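Local coordinates for protein alginate lyase (Aplysia kurodai, PDB 5GMT) that cleaves alginate, with specificity for polymannuronate, as a eukaryotic lyase of polysaccharide lyase family 14, at residues 17-22 with 33-37; 240-244 with 265-270; 205-209 with 275-279; 163-168 with 224-229. All coordinates share one frame; numbering follows the deposited sequence.

Contact 1. Residues 17-22 with 33-37; sequences WSLSSV and GHFKP
Trp-17 NE1 donates to the backbone carbonyl His-34 O at 3.0 Å, a nearly straight bond (159° at the hydrogen) that lies close to the indole plane and runs nearly along the C=O axis. With Phe-35, these residues form an aromatic cluster where the short 3-10 segment 33-35 closes over strand 14-19 of the β-sandwich. The acceptor suits tryptophan: the indole N-H is satisfied inside a buried, largely apolar setting while the rest of the bicycle stays available for packing. Trp-17 and His-34 have nearly parallel planes, but the rings have slid so far apart that they barely overlap.

The edge of the imidazole turns to the strand instead. His-34 NE2 makes a weak, bent bond of 2.9 Å to Ser-18 O, and water 1 bridges the same NE2 to Ser-18 N. An imidazole can thus serve the polar backbone on this exposed margin.

Leu-19 holds CG anti to the backbone N (chi1 -171°), turning its branch toward Phe-35, where CD1 sits over the middle of the ring, 3.5 Å from the centroid and 6° off the normal: a CH-π contact. Phe-35 also meets Phe-268 edge-to-face, extending the cluster into the core. Its CD1 lies obliquely against Trp-17 CZ2 at 3.8 Å, and Val-22 CG1 comes within 4.2 Å of Phe-35 CE2.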
# COMPACT_ATOMS: atom_id res chain seq x y z
N TRP A 17 10.28 12.64 3.75
CA TRP A 17 10.90 11.91 2.65
C TRP A 17 10.08 12.07 1.37
O TRP A 17 8.87 12.13 1.42
CB TRP A 17 11.05 10.42 3.01
CG TRP A 17 11.47 9.52 1.87
CD1 TRP A 17 12.75 9.24 1.46
CD2 TRP A 17 10.60 8.77 1.02
NE1 TRP A 17 12.73 8.36 0.40
CE2 TRP A 17 11.42 8.05 0.11
CE3 TRP A 17 9.22 8.63 0.93
CZ2 TRP A 17 10.89 7.23 -0.87
CZ3 TRP A 17 8.70 7.80 -0.05
CH2 TRP A 17 9.54 7.11 -0.93
N SER A 18 10.77 12.15 0.24
CA SER A 18 10.08 12.13 -1.05
C SER A 18 10.95 11.44 -2.09
O SER A 18 12.16 11.31 -1.92
CB SER A 18 9.72 13.54 -1.52
OG SER A 18 10.88 14.29 -1.84
N LEU A 19 10.31 10.99 -3.17
CA LEU A 19 11.02 10.40 -4.30
C LEU A 19 10.27 10.75 -5.57
O LEU A 19 9.21 10.19 -5.85
CB LEU A 19 11.17 8.88 -4.11
CG LEU A 19 12.06 8.11 -5.09
CD1 LEU A 19 12.66 6.89 -4.41
CD2 LEU A 19 11.31 7.71 -6.36
N SER A 20 10.80 11.70 -6.33
CA SER A 20 10.11 12.22 -7.50
C SER A 20 10.19 11.25 -8.66
O SER A 20 9.19 10.99 -9.33
CB SER A 20 10.71 13.57 -7.94
OG SER A 20 10.74 14.47 -6.85
N SER A 21 11.39 10.72 -8.87
CA SER A 21 11.68 9.93 -10.05
C SER A 21 12.74 8.90 -9.71
O SER A 21 13.38 8.98 -8.66
CB SER A 21 12.17 10.83 -11.19
OG SER A 21 13.37 11.48 -10.80
N VAL A 22 12.94 7.94 -10.59
CA VAL A 22 14.01 6.97 -10.40
C VAL A 22 15.03 7.12 -11.54
O VAL A 22 14.68 7.59 -12.63
CB VAL A 22 13.47 5.53 -10.36
CG1 VAL A 22 12.67 5.31 -9.06
CG2 VAL A 22 12.61 5.27 -11.58
N GLY A 33 17.45 2.98 -5.25
CA GLY A 33 18.40 3.57 -4.32
C GLY A 33 17.81 4.51 -3.27
O GLY A 33 18.11 4.38 -2.08
N HIS A 34 16.97 5.44 -3.70
CA HIS A 34 16.44 6.44 -2.77
C HIS A 34 15.27 5.92 -1.94
O HIS A 34 14.74 6.67 -1.12
CB HIS A 34 16.03 7.71 -3.51
CG HIS A 34 15.75 8.87 -2.60
ND1 HIS A 34 16.68 9.37 -1.72
CD2 HIS A 34 14.64 9.63 -2.44
CE1 HIS A 34 16.16 10.38 -1.05
NE2 HIS A 34 14.91 10.55 -1.46
N PHE A 35 14.88 4.66 -2.10
CA PHE A 35 13.90 4.05 -1.20
C PHE A 35 14.61 3.48 0.03
O PHE A 35 13.97 3.09 1.00
CB PHE A 35 13.12 2.91 -1.86
CG PHE A 35 12.19 3.34 -2.97
CD1 PHE A 35 10.94 3.87 -2.68
CD2 PHE A 35 12.55 3.17 -4.30
CE1 PHE A 35 10.07 4.25 -3.71
CE2 PHE A 35 11.69 3.54 -5.33
CZ PHE A 35 10.46 4.08 -5.04
N LYS A 36 15.94 3.42 -0.02
CA LYS A 36 16.69 2.65 0.95
C LYS A 36 16.80 3.36 2.30
O LYS A 36 16.76 4.59 2.36
CB LYS A 36 18.09 2.31 0.39
CG LYS A 36 18.08 1.28 -0.73
CD LYS A 36 19.46 1.11 -1.34
CE LYS A 36 19.45 0.10 -2.49
NZ LYS A 36 20.75 0.07 -3.23
N PRO A 37 16.93 2.59 3.39
CA PRO A 37 17.06 1.13 3.44
C PRO A 37 15.76 0.41 3.09
O PRO A 37 14.67 0.85 3.48
CB PRO A 37 17.46 0.86 4.88
CG PRO A 37 16.91 2.01 5.65
CD PRO A 37 17.02 3.19 4.74
O HOH W 1 13.79 12.50 0.54

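Contact 2. Residues 240-244 with 265-270; sequences RGMFF and FKNFQI
Phe-244 drives the edge of its ring into the face of Phe-265, a T-shaped pair that belongs to the hydrophobic core between the two sheets of the β-sandwich. Strands 238-247 and 261-272 lie in opposite sheets. Their segments run roughly antiparallel, at 148° and 8.8 Å apart, and the space between the sheets is taken up by side chains.

The leading bump is the CE1-CZ edge of Phe-244, which abuts the flat face of Phe-265, CE1 sitting over its centre. Phe-244 CZ approaches Phe-265 CE1 to 3.7 Å, and the planes stand at 70°. The two rings come from opposite directions, and phenylalanine suits both places because one supplies a thin edge and the other a broad, apolar face. The neighbouring knob is Met-242. Its chain is extended through chi1 and chi2 and bends only at chi3 (58°), so the sulfur is carried out toward Phe-268 before the methyl turns. Met-242 SD lies 3.6 Å from Phe-268 CE1, oblique to the ring, in a Met-aromatic contact. A flexible thioether can follow the uneven flank of the ring. Phe-268 also meets Phe-244, whose CE1 lies at its edge, 4.2 Å from Phe-268 CZ.

Further along, Gly-241 and Arg-240 form a classic β bulge opposite Phe-116. The backbone angles of Gly-241 would press any β-carbon against the preceding carbonyl oxygen, which explains the glycine. Over this low part of the strand reaches the slender end of Ile-270, whose CD1 comes 4.5 Å from Gly-241 CA and 4.4 Å from Met-242 CB.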
# COMPACT_ATOMS: atom_id res chain seq x y z
N ARG A 240 6.28 2.91 10.48
CA ARG A 240 7.68 2.74 10.10
C ARG A 240 7.99 3.22 8.69
O ARG A 240 9.13 3.58 8.39
CB ARG A 240 8.07 1.26 10.23
CG ARG A 240 7.91 0.69 11.65
CD ARG A 240 8.83 1.40 12.65
NE ARG A 240 8.61 0.91 14.01
CZ ARG A 240 8.97 1.57 15.11
NH1 ARG A 240 9.61 2.73 15.01
NH2 ARG A 240 8.69 1.06 16.31
N GLY A 241 6.99 3.24 7.81
CA GLY A 241 7.27 3.64 6.45
C GLY A 241 6.33 3.02 5.44
O GLY A 241 5.20 2.68 5.76
N MET A 242 6.83 2.85 4.21
CA MET A 242 6.01 2.38 3.10
C MET A 242 6.24 0.91 2.81
O MET A 242 7.38 0.46 2.68
CB MET A 242 6.29 3.18 1.83
CG MET A 242 5.47 2.67 0.63
SD MET A 242 5.83 3.47 -0.95
CE MET A 242 7.57 3.15 -1.12
N PHE A 243 5.13 0.17 2.72
CA PHE A 243 5.14 -1.23 2.28
C PHE A 243 4.84 -1.19 0.78
O PHE A 243 3.69 -1.12 0.40
CB PHE A 243 4.13 -2.04 3.11
CG PHE A 243 4.05 -3.52 2.78
CD1 PHE A 243 4.99 -4.14 1.99
CD2 PHE A 243 3.10 -4.31 3.43
CE1 PHE A 243 4.91 -5.52 1.73
CE2 PHE A 243 3.03 -5.69 3.20
CZ PHE A 243 3.92 -6.28 2.36
N PHE A 244 5.89 -1.17 -0.04
CA PHE A 244 5.68 -1.22 -1.48
C PHE A 244 5.34 -2.66 -1.83
O PHE A 244 6.11 -3.57 -1.57
CB PHE A 244 6.90 -0.75 -2.28
CG PHE A 244 6.63 -0.64 -3.77
CD1 PHE A 244 6.19 0.55 -4.32
CD2 PHE A 244 6.78 -1.75 -4.60
CE1 PHE A 244 5.93 0.66 -5.69
CE2 PHE A 244 6.52 -1.64 -5.98
CZ PHE A 244 6.09 -0.44 -6.51
N PHE A 265 4.96 4.32 -11.14
CA PHE A 265 4.85 5.08 -9.91
C PHE A 265 5.82 6.25 -9.94
O PHE A 265 6.98 6.09 -10.33
CB PHE A 265 5.15 4.21 -8.68
CG PHE A 265 4.22 3.05 -8.50
CD1 PHE A 265 4.44 1.86 -9.18
CD2 PHE A 265 3.14 3.13 -7.62
CE1 PHE A 265 3.59 0.77 -9.01
CE2 PHE A 265 2.29 2.05 -7.45
CZ PHE A 265 2.52 0.87 -8.14
N LYS A 266 5.35 7.41 -9.51
CA LYS A 266 6.21 8.58 -9.37
C LYS A 266 5.74 9.44 -8.20
O LYS A 266 4.70 9.17 -7.60
CB LYS A 266 6.23 9.38 -10.67
CG LYS A 266 4.89 10.05 -10.99
CD LYS A 266 4.94 10.80 -12.34
CE LYS A 266 3.60 11.43 -12.68
NZ LYS A 266 3.19 12.49 -11.68
N ASN A 267 6.51 10.48 -7.86
CA ASN A 267 6.05 11.49 -6.91
C ASN A 267 5.63 10.90 -5.54
O ASN A 267 4.56 11.21 -5.03
CB ASN A 267 4.88 12.26 -7.53
CG ASN A 267 4.59 13.57 -6.83
OD1 ASN A 267 5.42 14.07 -6.06
ND2 ASN A 267 3.41 14.14 -7.08
N PHE A 268 6.48 10.03 -4.99
CA PHE A 268 6.32 9.53 -3.62
C PHE A 268 6.57 10.63 -2.59
O PHE A 268 7.49 11.42 -2.74
CB PHE A 268 7.29 8.38 -3.35
CG PHE A 268 6.99 7.13 -4.12
CD1 PHE A 268 6.21 6.13 -3.55
CD2 PHE A 268 7.52 6.93 -5.39
CE1 PHE A 268 5.94 4.97 -4.26
CE2 PHE A 268 7.26 5.77 -6.08
CZ PHE A 268 6.48 4.78 -5.51
N GLN A 269 5.77 10.65 -1.53
CA GLN A 269 6.00 11.55 -0.40
C GLN A 269 5.53 10.91 0.90
O GLN A 269 4.49 10.26 0.94
CB GLN A 269 5.25 12.87 -0.55
CG GLN A 269 5.43 13.64 -1.83
CD GLN A 269 4.52 14.85 -1.86
OE1 GLN A 269 4.46 15.61 -0.90
NE2 GLN A 269 3.79 15.01 -2.96
N ILE A 270 6.29 11.13 1.97
CA ILE A 270 5.81 10.76 3.29
C ILE A 270 5.87 12.00 4.17
O ILE A 270 6.93 12.62 4.33
CB ILE A 270 6.64 9.62 3.92
CG1 ILE A 270 6.35 8.31 3.17
CG2 ILE A 270 6.29 9.45 5.38
CD1 ILE A 270 7.17 7.12 3.67

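Contact 3. Residues 205-209 with 275-279; sequences KTDGW and HAVVG
Trp-209 turns the N-H edge of its indole to the backbone of Ala-276, and this fastens the C-terminal tail 275-279 across the start of strand 208-216, at the surface of the β-sandwich. The bond from Trp-209 NE1 to Ala-276 O is close to straight at 164°; its 2.6 Å is at the short end for such a pair, and no extra strength should be read from it. It lies both in the indole plane and in the carbonyl plane, so the ring is set edge-on to the tail. Placing CG between the backbone N and the carbonyl carbon (chi1 52°) aims the indole at that carbonyl. The ring also stacks on His-199, which helps to fix its tilt. Tryptophan suits the place by combining one N-H donor with a wide flat body for that stack.

Val-278 crosses the five-membered ring obliquely. Its CG2 packs 3.7 Å from Trp-209 NE1, giving the polar edge an apolar flank.

One residue back along the tail, Val-277 meets the Asp-207 carboxylate at a slant, with Asp-207 OD2 3.4 Å from the Val-277 CG2 methyl. Aspartate suits the place because OD2 is hydrogen-bonded by Thr-202 OG1 while its flank rests on that methyl.

Between these side chains the backbones join directly. Val-278 N donates to Asp-207 O at 3.0 Å, meeting a lone pair of that oxygen in its carbonyl plane. Water 2 bridges the two backbones as well, donating to Gly-208 O at 2.8 Å and to Val-278 O at 2.7 Å.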
# COMPACT_ATOMS: atom_id res chain seq x y z
N LYS A 205 -7.40 1.77 23.08
CA LYS A 205 -8.58 2.30 22.40
C LYS A 205 -8.68 1.89 20.93
O LYS A 205 -7.70 1.49 20.32
CB LYS A 205 -8.62 3.83 22.50
CG LYS A 205 -8.56 4.38 23.91
CD LYS A 205 -8.87 5.86 23.93
CE LYS A 205 -8.47 6.47 25.26
NZ LYS A 205 -8.98 5.65 26.39
N THR A 206 -9.87 2.04 20.38
CA THR A 206 -10.08 1.84 18.94
C THR A 206 -10.38 3.19 18.30
O THR A 206 -11.47 3.42 17.75
CB THR A 206 -11.22 0.82 18.67
OG1 THR A 206 -12.36 1.14 19.47
CG2 THR A 206 -10.75 -0.61 18.99
N ASP A 207 -9.40 4.09 18.39
CA ASP A 207 -9.55 5.46 17.93
C ASP A 207 -8.57 5.80 16.80
O ASP A 207 -8.37 6.96 16.47
CB ASP A 207 -9.39 6.45 19.10
CG ASP A 207 -8.09 6.28 19.85
OD1 ASP A 207 -7.27 5.42 19.47
OD2 ASP A 207 -7.87 7.03 20.83
N GLY A 208 -7.96 4.78 16.21
CA GLY A 208 -7.08 5.03 15.08
C GLY A 208 -7.93 5.23 13.83
O GLY A 208 -9.12 4.89 13.84
N TRP A 209 -7.35 5.79 12.77
CA TRP A 209 -8.08 5.91 11.52
C TRP A 209 -7.19 5.97 10.30
O TRP A 209 -5.99 6.26 10.39
CB TRP A 209 -8.98 7.15 11.55
CG TRP A 209 -8.31 8.45 11.92
CD1 TRP A 209 -8.06 8.92 13.18
CD2 TRP A 209 -7.84 9.47 11.02
NE1 TRP A 209 -7.45 10.15 13.12
CE2 TRP A 209 -7.32 10.52 11.81
CE3 TRP A 209 -7.82 9.60 9.63
CZ2 TRP A 209 -6.77 11.68 11.24
CZ3 TRP A 209 -7.27 10.75 9.07
CH2 TRP A 209 -6.76 11.77 9.88
N HIS A 275 -0.33 14.06 15.35
CA HIS A 275 -1.19 12.93 15.70
C HIS A 275 -2.54 13.40 16.24
O HIS A 275 -2.60 14.22 17.15
CB HIS A 275 -0.48 12.04 16.73
CG HIS A 275 -1.14 10.71 16.93
ND1 HIS A 275 -1.18 10.09 18.16
CD2 HIS A 275 -1.77 9.89 16.06
CE1 HIS A 275 -1.81 8.93 18.04
NE2 HIS A 275 -2.18 8.79 16.78
N ALA A 276 -3.62 12.90 15.66
CA ALA A 276 -4.96 13.26 16.12
C ALA A 276 -5.89 12.05 16.02
O ALA A 276 -6.31 11.68 14.93
CB ALA A 276 -5.52 14.42 15.30
N VAL A 277 -6.20 11.44 17.15
CA VAL A 277 -7.07 10.27 17.12
C VAL A 277 -8.53 10.69 17.09
O VAL A 277 -8.86 11.84 17.39
CB VAL A 277 -6.82 9.35 18.33
CG1 VAL A 277 -5.38 8.84 18.30
CG2 VAL A 277 -7.10 10.10 19.62
N VAL A 278 -9.39 9.75 16.70
CA VAL A 278 -10.83 10.01 16.65
C VAL A 278 -11.57 8.91 17.38
O VAL A 278 -11.59 7.76 16.92
CB VAL A 278 -11.33 10.13 15.20
CG1 VAL A 278 -12.85 10.27 15.19
CG2 VAL A 278 -10.69 11.31 14.53
N GLY A 279 -12.13 9.25 18.53
CA GLY A 279 -12.86 8.32 19.36
C GLY A 279 -14.27 8.03 18.89
O GLY A 279 -14.73 8.46 17.82
OXT GLY A 279 -14.99 7.31 19.58
O HOH W 2 -11.10 6.74 14.42

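Contact 4. Residues 163-168 with 224-229; sequences FKDRDD and YTANHL
The flank of the β-sandwich is closed here, where the loop leading into strand 169-170 of one sheet meets strand 222-229 of the other, chiefly through Arg-166. Its guanidinium uses two of its edges. Side-on, NE and NH2 hold Asp-168, with NE 3.0 Å from OD1 and NH2 2.9 Å from OD2, each on a syn lone pair in the guanidinium plane. End-on, NH1 and NH2 both donate to Asn-227 O, just before the corner at His-228, each at 3.0 Å and somewhat tilted from that plane. Arginine suits the place because its several N-H groups can make both grips at once; NH1 also forms a salt bridge with Glu-160.

Asp-168 in turn positions the arginine and accepts from Tyr-224. The hydroxyl OH reaches OD2 at 2.6 Å from above the carboxylate plane, with the ring and carboxylate planes 70° apart. Donation from Arg-166 and Tyr-224 would probably favour the charged carboxylate. Beside the guanidinium, Phe-163 CE1, at the ring edge, meets Leu-229 CD2 at 3.9 Å.

At the corner, His-228 and Leu-229 face Gly-208 together, a G1 β bulge on the margin of the β-sandwich of this concanavalin-clan family.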
# COMPACT_ATOMS: atom_id res chain seq x y z
N PHE A 163 -17.22 -4.98 14.64
CA PHE A 163 -16.33 -4.62 13.52
C PHE A 163 -16.66 -5.36 12.23
O PHE A 163 -16.78 -4.74 11.17
CB PHE A 163 -14.87 -4.87 13.90
CG PHE A 163 -13.89 -4.60 12.78
CD1 PHE A 163 -13.38 -3.32 12.58
CD2 PHE A 163 -13.45 -5.63 11.95
CE1 PHE A 163 -12.47 -3.07 11.55
CE2 PHE A 163 -12.54 -5.39 10.92
CZ PHE A 163 -12.05 -4.10 10.73
N LYS A 164 -16.80 -6.68 12.33
CA LYS A 164 -17.04 -7.52 11.16
C LYS A 164 -18.33 -7.17 10.44
O LYS A 164 -18.46 -7.42 9.25
CB LYS A 164 -17.06 -9.00 11.58
CG LYS A 164 -15.69 -9.51 12.02
CD LYS A 164 -15.74 -10.94 12.54
CE LYS A 164 -14.34 -11.44 12.88
NZ LYS A 164 -13.46 -11.54 11.67
N ASP A 165 -19.28 -6.58 11.17
CA ASP A 165 -20.60 -6.25 10.63
C ASP A 165 -20.73 -4.81 10.13
O ASP A 165 -21.82 -4.39 9.73
CB ASP A 165 -21.67 -6.51 11.69
CG ASP A 165 -21.81 -7.97 12.03
OD1 ASP A 165 -21.76 -8.80 11.11
OD2 ASP A 165 -21.97 -8.28 13.23
N ARG A 166 -19.63 -4.06 10.20
CA ARG A 166 -19.61 -2.69 9.70
C ARG A 166 -19.92 -2.65 8.22
O ARG A 166 -19.50 -3.53 7.46
CB ARG A 166 -18.26 -2.03 9.98
CG ARG A 166 -18.08 -1.61 11.42
CD ARG A 166 -16.63 -1.27 11.77
NE ARG A 166 -16.06 -0.29 10.85
CZ ARG A 166 -15.02 0.49 11.13
NH1 ARG A 166 -14.43 0.42 12.32
NH2 ARG A 166 -14.58 1.34 10.21
N ASP A 167 -20.65 -1.62 7.80
CA ASP A 167 -20.99 -1.45 6.40
C ASP A 167 -19.74 -1.28 5.53
O ASP A 167 -19.73 -1.66 4.35
CB ASP A 167 -21.94 -0.26 6.23
CG ASP A 167 -22.72 -0.31 4.94
OD1 ASP A 167 -22.96 -1.42 4.42
OD2 ASP A 167 -23.10 0.77 4.43
N ASP A 168 -18.67 -0.73 6.10
CA ASP A 168 -17.46 -0.47 5.32
C ASP A 168 -16.44 -1.60 5.45
O ASP A 168 -15.31 -1.46 5.01
CB ASP A 168 -16.82 0.86 5.72
CG ASP A 168 -16.31 0.87 7.16
OD1 ASP A 168 -16.81 0.07 7.98
OD2 ASP A 168 -15.41 1.69 7.48
N TYR A 224 -12.19 8.03 1.27
CA TYR A 224 -12.84 7.13 2.21
C TYR A 224 -12.11 7.22 3.54
O TYR A 224 -10.88 7.16 3.56
CB TYR A 224 -12.82 5.69 1.71
CG TYR A 224 -12.97 4.67 2.81
CD1 TYR A 224 -14.14 4.59 3.55
CD2 TYR A 224 -11.94 3.79 3.11
CE1 TYR A 224 -14.29 3.66 4.56
CE2 TYR A 224 -12.07 2.86 4.12
CZ TYR A 224 -13.25 2.79 4.84
OH TYR A 224 -13.37 1.86 5.85
N THR A 225 -12.85 7.37 4.63
CA THR A 225 -12.22 7.36 5.94
C THR A 225 -12.65 6.13 6.73
O THR A 225 -13.83 5.95 7.01
CB THR A 225 -12.55 8.62 6.75
OG1 THR A 225 -11.98 9.76 6.10
CG2 THR A 225 -11.98 8.51 8.15
N ALA A 226 -11.68 5.28 7.04
CA ALA A 226 -11.89 4.17 7.97
C ALA A 226 -11.61 4.64 9.39
O ALA A 226 -10.46 4.86 9.75
CB ALA A 226 -10.99 2.99 7.62
N ASN A 227 -12.63 4.81 10.22
CA ASN A 227 -12.28 5.19 11.57
C ASN A 227 -12.57 4.08 12.56
O ASN A 227 -12.94 2.97 12.16
CB ASN A 227 -12.96 6.50 11.98
CG ASN A 227 -14.44 6.47 11.83
OD1 ASN A 227 -15.09 5.45 12.08
ND2 ASN A 227 -15.00 7.61 11.41
N HIS A 228 -12.32 4.38 13.83
CA HIS A 228 -12.47 3.41 14.91
C HIS A 228 -11.70 2.12 14.66
O HIS A 228 -12.25 1.02 14.76
CB HIS A 228 -13.95 3.14 15.12
CG HIS A 228 -14.73 4.37 15.48
ND1 HIS A 228 -16.03 4.58 15.06
CD2 HIS A 228 -14.37 5.47 16.18
CE1 HIS A 228 -16.44 5.75 15.51
NE2 HIS A 228 -15.46 6.32 16.19
N LEU A 229 -10.41 2.29 14.36
CA LEU A 229 -9.50 1.17 14.13
C LEU A 229 -8.50 0.99 15.25
O LEU A 229 -8.08 1.96 15.89
CB LEU A 229 -8.71 1.38 12.84
CG LEU A 229 -9.52 1.48 11.55
CD1 LEU A 229 -8.54 1.55 10.37
CD2 LEU A 229 -10.50 0.32 11.40
O HOH W 3 -15.34 4.27 8.79

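Overall arrangement
Contacts 1 and 2 are continuous, their centres 8 Å apart: strand 14-19 pairs with strand 261-272, with Leu-19 O 2.9 Å from Phe-268 N, so the aromatic cluster of contact 1 runs on into the core packing of contact 2. Contacts 3 and 4 form a second cluster, with centres 13 Å apart, on neighbouring strands 208-216 and 222-229. There the terminal carboxylate joins them, Gly-279 O lying 2.8 Å from His-228 NE2. The clusters are well separated: the centres of contacts 1 and 4 lie 32 Å apart, on opposite sides of the molecule's centre. One curved sheet, reached by all four contacts, connects them.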